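Single-strand binding protein (Thermotoga maritima, PDB 1Z9F) probably binds single-stranded DNA as a homotetramer, as other bacterial single-strand binding proteins of the OB fold do. Local coordinates at residues A[31-34]-A[38-41]. Numbering follows the deposited sequence.
Sequences ERYT and TPVT
Glu31 reaches across to Thr41 and Pro39 on the neighbouring strand. Its CG stands anti to the backbone N (chi1 -178°), and a bend at chi2 (76°) brings the carboxylate across to the Thr41 hydroxyl, with Glu31 OE1 and Thr41 OG1 a very short 2.5 Å apart. That length makes the details of the bond doubtful, and Ala74 O lies within reach of the same single hydroxyl proton, so which acceptor takes it is not settled. The other carboxylate oxygen, Glu31 OE2, lies 3.9 Å from Pro39 CB, the two side chains running alongside each other. Tyr33 crosses Pro39 at a slant, its CD1 3.9 Å from Pro39 CB. One face of the phenol ring rests on the Glu31 methylene CG, 3.6 Å above the ring plane and toward its rim. With an alanine here in place of Glu31, carboxylate and CG gone, the Thr41 hydroxyl would probably be left with Ala74 O as its acceptor and the Tyr33 ring would be likely to lose support on one face. The two strands are the antiparallel arms of the hairpin formed by strands 16-33 and 39-48, the first two of the OB fold shared by this family. Glu31 and Thr41 form a non-hydrogen-bonded pair, with 4.4 Å between their CA atoms. Toward the turn, Val40 N gives a weak bond to Arg32 O (3.0 Å). Next to the turn, Thr34 N donates to Thr38 O at 2.6 Å, with 152° at the hydrogen. Helix 71-80 packs against the face that carries Glu31, Pro39 and Thr41: Glu31 meets Arg78, Pro39 meets Glu75, and Thr41 meets Ala77 and Arg78. On the reverse face, buried Val40 meets Val68 and Phe70 of strand 62-70, while backbone hydrogen bonds join Pro39 with Gly71, at the start of helix 71-80, and Thr41 with Thr69 of strand 62-70.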
ATOM      1  N   GLU A  31      12.948 -18.040   2.539  1.00 87.23           N
ATOM      2  CA  GLU A  31      12.539 -18.589   3.838  1.00 88.02           C
ATOM      3  C   GLU A  31      13.581 -18.215   4.874  1.00 88.61           C
ATOM      4  O   GLU A  31      14.786 -18.291   4.637  1.00 88.88           O
ATOM      5  CB  GLU A  31      12.374 -20.111   3.806  1.00 88.04           C
ATOM      6  CG  GLU A  31      11.903 -20.777   5.126  1.00 87.86           C
ATOM      7  CD  GLU A  31      10.410 -20.594   5.430  1.00 87.53           C
ATOM      8  OE1 GLU A  31       9.939 -19.442   5.500  1.00 87.99           O
ATOM      9  OE2 GLU A  31       9.711 -21.612   5.630  1.00 87.66           O
ATOM     10  N   ARG A  32      13.079 -17.880   6.048  1.00 89.32           N
ATOM     11  CA  ARG A  32      13.746 -16.981   6.951  1.00 89.84           C
ATOM     12  C   ARG A  32      12.975 -17.182   8.261  1.00 90.11           C
ATOM     13  O   ARG A  32      12.008 -16.497   8.549  1.00 90.69           O
ATOM     14  CB  ARG A  32      13.699 -15.565   6.300  1.00 89.91           C
ATOM     15  CG  ARG A  32      13.441 -14.321   7.149  1.00 90.74           C
ATOM     16  CD  ARG A  32      14.714 -13.695   7.685  1.00 92.10           C
ATOM     17  NE  ARG A  32      14.390 -12.750   8.757  1.00 93.16           N
ATOM     18  CZ  ARG A  32      15.243 -12.273   9.661  1.00 92.58           C
ATOM     19  NH1 ARG A  32      16.511 -12.638   9.659  1.00 93.18           N
ATOM     20  NH2 ARG A  32      14.809 -11.432  10.591  1.00 92.98           N
ATOM     21  N   TYR A  33      13.380 -18.194   9.018  1.00 90.72           N
ATOM     22  CA  TYR A  33      12.685 -18.586  10.243  1.00 90.91           C
ATOM     23  C   TYR A  33      13.042 -17.678  11.414  1.00 90.82           C
ATOM     24  O   TYR A  33      14.224 -17.559  11.749  1.00 90.56           O
ATOM     25  CB  TYR A  33      13.089 -20.006  10.650  1.00 91.35           C
ATOM     26  CG  TYR A  33      12.804 -21.091   9.642  1.00 91.85           C
ATOM     27  CD1 TYR A  33      11.504 -21.504   9.388  1.00 92.34           C
ATOM     28  CD2 TYR A  33      13.841 -21.740   8.977  1.00 92.78           C
ATOM     29  CE1 TYR A  33      11.237 -22.509   8.476  1.00 92.61           C
ATOM     30  CE2 TYR A  33      13.589 -22.752   8.069  1.00 92.93           C
ATOM     31  CZ  TYR A  33      12.284 -23.128   7.819  1.00 92.81           C
ATOM     32  OH  TYR A  33      12.026 -24.130   6.917  1.00 92.98           O
ATOM     33  N   THR A  34      12.044 -17.075  12.067  1.00 90.56           N
ATOM     34  CA  THR A  34      12.311 -16.349  13.322  1.00 90.66           C
ATOM     35  C   THR A  34      12.511 -17.293  14.507  1.00 90.89           C
ATOM     36  O   THR A  34      12.771 -18.492  14.350  1.00 90.84           O
ATOM     37  CB  THR A  34      11.163 -15.399  13.762  1.00 90.48           C
ATOM     38  OG1 THR A  34      10.165 -16.152  14.469  1.00 90.38           O
ATOM     39  CG2 THR A  34      10.556 -14.656  12.617  1.00 89.78           C
ATOM     40  N   THR A  38       7.138 -18.808  13.705  1.00 84.27           N
ATOM     41  CA  THR A  38       8.529 -19.071  13.341  1.00 84.06           C
ATOM     42  C   THR A  38       8.777 -18.738  11.860  1.00 83.69           C
ATOM     43  O   THR A  38       9.578 -17.856  11.559  1.00 83.99           O
ATOM     44  CB  THR A  38       8.956 -20.540  13.667  1.00 84.11           C
ATOM     45  OG1 THR A  38       9.049 -20.720  15.088  1.00 85.02           O
ATOM     46  CG2 THR A  38      10.310 -20.892  13.039  1.00 84.23           C
ATOM     47  N   PRO A  39       8.084 -19.424  10.932  1.00 83.02           N
ATOM     48  CA  PRO A  39       8.507 -19.302   9.541  1.00 82.50           C
ATOM     49  C   PRO A  39       8.116 -17.972   8.897  1.00 82.02           C
ATOM     50  O   PRO A  39       6.964 -17.546   8.978  1.00 82.38           O
ATOM     51  CB  PRO A  39       7.811 -20.490   8.853  1.00 82.44           C
ATOM     52  CG  PRO A  39       7.208 -21.320   9.979  1.00 82.79           C
ATOM     53  CD  PRO A  39       6.930 -20.328  11.049  1.00 83.09           C
ATOM     54  N   VAL A  40       9.091 -17.318   8.273  1.00 81.29           N
ATOM     55  CA  VAL A  40       8.866 -16.069   7.556  1.00 80.50           C
ATOM     56  C   VAL A  40       9.435 -16.218   6.164  1.00 79.73           C
ATOM     57  O   VAL A  40      10.581 -16.608   5.988  1.00 79.84           O
ATOM     58  CB  VAL A  40       9.551 -14.872   8.243  1.00 80.57           C
ATOM     59  CG1 VAL A  40       8.947 -13.581   7.789  1.00 80.04           C
ATOM     60  CG2 VAL A  40       9.441 -14.999   9.741  1.00 80.99           C
ATOM     61  N   THR A  41       8.612 -15.912   5.181  1.00 79.03           N
ATOM     62  CA  THR A  41       8.997 -15.968   3.796  1.00 78.47           C
ATOM     63  C   THR A  41       8.674 -14.596   3.196  1.00 78.36           C
ATOM     64  O   THR A  41       7.621 -14.029   3.439  1.00 77.53           O
ATOM     65  CB  THR A  41       8.266 -17.109   3.072  1.00 78.39           C
ATOM     66  OG1 THR A  41       8.529 -18.347   3.755  1.00 78.92           O
ATOM     67  CG2 THR A  41       8.720 -17.223   1.637  1.00 77.84           C
TER